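Local coordinates for protein dephospho-CoA kinase (Legionella pneumophila subsp. pneumophila, PDB 4TTR) that probably phosphorylates the 3'-hydroxyl of dephospho-CoA with ATP, the last step of coenzyme A biosynthesis, at residues G40-A46 / S119-E125. Residue numbers count along the deposited sequence, not the author numbering.
Sequences GINVIYA and SPYCLIE
This is the edge of the five-stranded parallel sheet in a P-loop kinase of the CoaE family. Outermost strand 42-45 pairs in parallel with strand 122-125, axes 4.6 Å apart at 20°. Val43 sits opposite Leu123, Ile44 opposite Ile124, Tyr45 opposite Glu125. Four backbone hydrogen bonds set the register: Leu123 N to Asn42 O (2.9 Å), Ile44 N to Leu123 O (2.7 Å), Glu125 N to Ile44 O (2.8 Å) and Ala46 N to Glu125 O (3.1 Å). Ser119 OG (chi1 p) links the segments, accepting a hydrogen bond from Asn42 N (3.1 Å) and donating one to Tyr121 O (2.7 Å). Gly40, at positive phi, ends helix 29-38 in a Schellman motif. Ile41 (m, m) lays CD1 over the Tyr121 ring, 3.8 Å from its centroid, a CH-pi contact. Val43 CG2 meets Leu123 CD2 at 4.1 Å on one face. On the other, Ile44 CD1 lies 3.5 Å from Cys122 SG, and both side chains pack on helix 92-115. Extended Glu125 puts OE2 3.2 Å from Tyr45 CD1, at the ring edge. The Glu125 side chain touches P-loop Lys29. Backbone hydrogen bonds and apolar pairs thus hold the edge strand; Glu125 places a carboxylate beside the predicted ATP site.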
ATOM      1  N   GLY A  40      -1.074  -5.094  18.436  1.00 15.28           N
ATOM      2  CA  GLY A  40      -0.528  -6.435  18.456  1.00 15.35           C
ATOM      3  C   GLY A  40      -0.810  -7.225  17.195  1.00 17.06           C
ATOM      4  O   GLY A  40      -0.650  -8.446  17.178  1.00 15.09           O
ATOM      5  N   ILE A  41      -1.232  -6.539  16.138  1.00 12.15           N
ATOM      6  CA  ILE A  41      -1.515  -7.203  14.871  1.00 13.43           C
ATOM      7  C   ILE A  41      -0.270  -7.244  13.993  1.00 17.41           C
ATOM      8  O   ILE A  41       0.434  -6.243  13.847  1.00 16.41           O
ATOM      9  CB  ILE A  41      -2.657  -6.503  14.103  1.00 14.96           C
ATOM     10  CG1 ILE A  41      -3.933  -6.483  14.948  1.00 15.12           C
ATOM     11  CG2 ILE A  41      -2.917  -7.197  12.766  1.00 13.47           C
ATOM     12  CD1 ILE A  41      -4.421  -7.863  15.405  1.00 12.12           C
ATOM     13  N   ASN A  42      -0.010  -8.411  13.414  1.00 15.66           N
ATOM     14  CA  ASN A  42       1.072  -8.576  12.451  1.00 17.67           C
ATOM     15  C   ASN A  42       0.742  -7.845  11.155  1.00 16.77           C
ATOM     16  O   ASN A  42      -0.271  -8.132  10.517  1.00 16.50           O
ATOM     17  CB  ASN A  42       1.318 -10.061  12.161  1.00 19.10           C
ATOM     18  CG  ASN A  42       2.019 -10.793  13.307  1.00 21.80           C
ATOM     19  OD1 ASN A  42       2.618 -11.845  13.092  1.00 23.75           O
ATOM     20  ND2 ASN A  42       1.946 -10.248  14.519  1.00 26.09           N
ATOM     21  N   VAL A  43       1.593  -6.901  10.773  1.00 13.89           N
ATOM     22  CA  VAL A  43       1.406  -6.158   9.534  1.00 16.62           C
ATOM     23  C   VAL A  43       2.487  -6.540   8.528  1.00 16.73           C
ATOM     24  O   VAL A  43       3.675  -6.396   8.801  1.00 14.81           O
ATOM     25  CB  VAL A  43       1.438  -4.639   9.770  1.00 17.64           C
ATOM     26  CG1 VAL A  43       1.176  -3.891   8.468  1.00 17.69           C
ATOM     27  CG2 VAL A  43       0.413  -4.249  10.822  1.00 17.04           C
ATOM     28  N   ILE A  44       2.060  -7.039   7.374  1.00 13.39           N
ATOM     29  CA  ILE A  44       2.972  -7.347   6.282  1.00 19.70           C
ATOM     30  C   ILE A  44       2.965  -6.187   5.289  1.00 18.54           C
ATOM     31  O   ILE A  44       1.922  -5.844   4.729  1.00 19.46           O
ATOM     32  CB  ILE A  44       2.587  -8.662   5.573  1.00 18.73           C
ATOM     33  CG1 ILE A  44       2.600  -9.823   6.574  1.00 18.83           C
ATOM     34  CG2 ILE A  44       3.550  -8.950   4.426  1.00 20.47           C
ATOM     35  CD1 ILE A  44       2.025 -11.118   6.038  1.00 18.22           C
ATOM     36  N   TYR A  45       4.132  -5.579   5.091  1.00 18.81           N
ATOM     37  CA  TYR A  45       4.272  -4.433   4.196  1.00 19.40           C
ATOM     38  C   TYR A  45       4.806  -4.851   2.832  1.00 18.84           C
ATOM     39  O   TYR A  45       6.005  -5.073   2.673  1.00 19.82           O
ATOM     40  CB  TYR A  45       5.205  -3.389   4.808  1.00 22.53           C
ATOM     41  CG  TYR A  45       4.722  -2.832   6.125  1.00 24.96           C
ATOM     42  CD1 TYR A  45       3.841  -1.757   6.167  1.00 27.77           C
ATOM     43  CD2 TYR A  45       5.148  -3.377   7.328  1.00 22.68           C
ATOM     44  CE1 TYR A  45       3.396  -1.244   7.372  1.00 26.38           C
ATOM     45  CE2 TYR A  45       4.711  -2.871   8.537  1.00 25.74           C
ATOM     46  CZ  TYR A  45       3.836  -1.806   8.555  1.00 26.27           C
ATOM     47  OH  TYR A  45       3.400  -1.306   9.761  1.00 33.92           O
ATOM     48  N   ALA A  46       3.916  -4.950   1.850  1.00 18.12           N
ATOM     49  CA  ALA A  46       4.308  -5.369   0.509  1.00 22.03           C
ATOM     50  C   ALA A  46       5.295  -4.386  -0.109  1.00 21.22           C
ATOM     51  O   ALA A  46       6.126  -4.768  -0.929  1.00 17.80           O
ATOM     52  CB  ALA A  46       3.090  -5.514  -0.381  1.00 22.31           C
ATOM     53  N   SER A 119      -0.571 -13.309  15.347  1.00 20.74           N
ATOM     54  CA  SER A 119      -1.756 -12.545  15.725  1.00 16.73           C
ATOM     55  C   SER A 119      -3.034 -13.235  15.235  1.00 14.04           C
ATOM     56  O   SER A 119      -2.972 -14.099  14.361  1.00 15.87           O
ATOM     57  CB  SER A 119      -1.663 -11.118  15.175  1.00 15.43           C
ATOM     58  OG  SER A 119      -1.482 -11.111  13.771  1.00 16.70           O
ATOM     59  N   PRO A 120      -4.196 -12.863  15.808  1.00 15.24           N
ATOM     60  CA  PRO A 120      -5.477 -13.501  15.468  1.00 11.85           C
ATOM     61  C   PRO A 120      -5.889 -13.278  14.016  1.00 13.76           C
ATOM     62  O   PRO A 120      -6.583 -14.109  13.431  1.00 12.53           O
ATOM     63  CB  PRO A 120      -6.474 -12.828  16.422  1.00 15.98           C
ATOM     64  CG  PRO A 120      -5.648 -12.229  17.499  1.00 14.26           C
ATOM     65  CD  PRO A 120      -4.359 -11.849  16.865  1.00 13.82           C
ATOM     66  N   TYR A 121      -5.489 -12.142  13.457  1.00 13.91           N
ATOM     67  CA  TYR A 121      -5.638 -11.897  12.031  1.00 12.28           C
ATOM     68  C   TYR A 121      -4.433 -11.088  11.580  1.00 14.50           C
ATOM     69  O   TYR A 121      -3.695 -10.558  12.413  1.00 11.34           O
ATOM     70  CB  TYR A 121      -6.949 -11.169  11.715  1.00 12.20           C
ATOM     71  CG  TYR A 121      -7.010  -9.754  12.240  1.00 13.45           C
ATOM     72  CD1 TYR A 121      -7.503  -9.485  13.512  1.00 12.80           C
ATOM     73  CD2 TYR A 121      -6.573  -8.688  11.467  1.00 11.08           C
ATOM     74  CE1 TYR A 121      -7.554  -8.200  13.998  1.00 12.29           C
ATOM     75  CE2 TYR A 121      -6.620  -7.399  11.946  1.00 10.57           C
ATOM     76  CZ  TYR A 121      -7.109  -7.160  13.212  1.00 13.65           C
ATOM     77  OH  TYR A 121      -7.164  -5.878  13.699  1.00 13.74           O
ATOM     78  N   CYS A 122      -4.236 -11.004  10.268  1.00 14.09           N
ATOM     79  CA  CYS A 122      -3.060 -10.352   9.696  1.00 15.49           C
ATOM     80  C   CYS A 122      -3.469  -9.198   8.791  1.00 14.02           C
ATOM     81  O   CYS A 122      -4.485  -9.261   8.107  1.00 15.25           O
ATOM     82  CB  CYS A 122      -2.219 -11.367   8.912  1.00 18.13           C
ATOM     83  SG  CYS A 122      -0.647 -10.734   8.264  1.00 33.03           S
ATOM     84  N   LEU A 123      -2.665  -8.144   8.804  1.00 13.41           N
ATOM     85  CA  LEU A 123      -2.872  -6.995   7.939  1.00 16.38           C
ATOM     86  C   LEU A 123      -1.797  -6.967   6.858  1.00 14.87           C
ATOM     87  O   LEU A 123      -0.610  -7.018   7.162  1.00 14.55           O
ATOM     88  CB  LEU A 123      -2.844  -5.708   8.759  1.00 15.79           C
ATOM     89  CG  LEU A 123      -3.433  -4.465   8.100  1.00 15.91           C
ATOM     90  CD1 LEU A 123      -4.950  -4.551   8.050  1.00 16.31           C
ATOM     91  CD2 LEU A 123      -2.990  -3.235   8.862  1.00 19.50           C
ATOM     92  N   ILE A 124      -2.224  -6.909   5.601  1.00 14.47           N
ATOM     93  CA  ILE A 124      -1.309  -6.848   4.468  1.00 13.55           C
ATOM     94  C   ILE A 124      -1.470  -5.513   3.741  1.00 13.93           C
ATOM     95  O   ILE A 124      -2.482  -5.273   3.084  1.00  9.86           O
ATOM     96  CB  ILE A 124      -1.553  -8.003   3.470  1.00 15.07           C
ATOM     97  CG1 ILE A 124      -1.601  -9.349   4.201  1.00 16.31           C
ATOM     98  CG2 ILE A 124      -0.468  -8.011   2.402  1.00 16.69           C
ATOM     99  CD1 ILE A 124      -1.970 -10.526   3.315  1.00 18.02           C
ATOM    100  N   GLU A 125      -0.476  -4.642   3.876  1.00 15.58           N
ATOM    101  CA  GLU A 125      -0.482  -3.365   3.175  1.00 18.57           C
ATOM    102  C   GLU A 125      -0.136  -3.575   1.707  1.00 19.65           C
ATOM    103  O   GLU A 125       0.944  -4.069   1.384  1.00 21.62           O
ATOM    104  CB  GLU A 125       0.500  -2.386   3.815  1.00 20.17           C
ATOM    105  CG  GLU A 125       0.393  -0.971   3.268  1.00 31.18           C
ATOM    106  CD  GLU A 125       1.445  -0.038   3.839  1.00 44.51           C
ATOM    107  OE1 GLU A 125       2.202   0.560   3.046  0.38 36.60           O
ATOM    108  OE2 GLU A 125       1.507   0.106   5.078  1.00 44.55           O
TER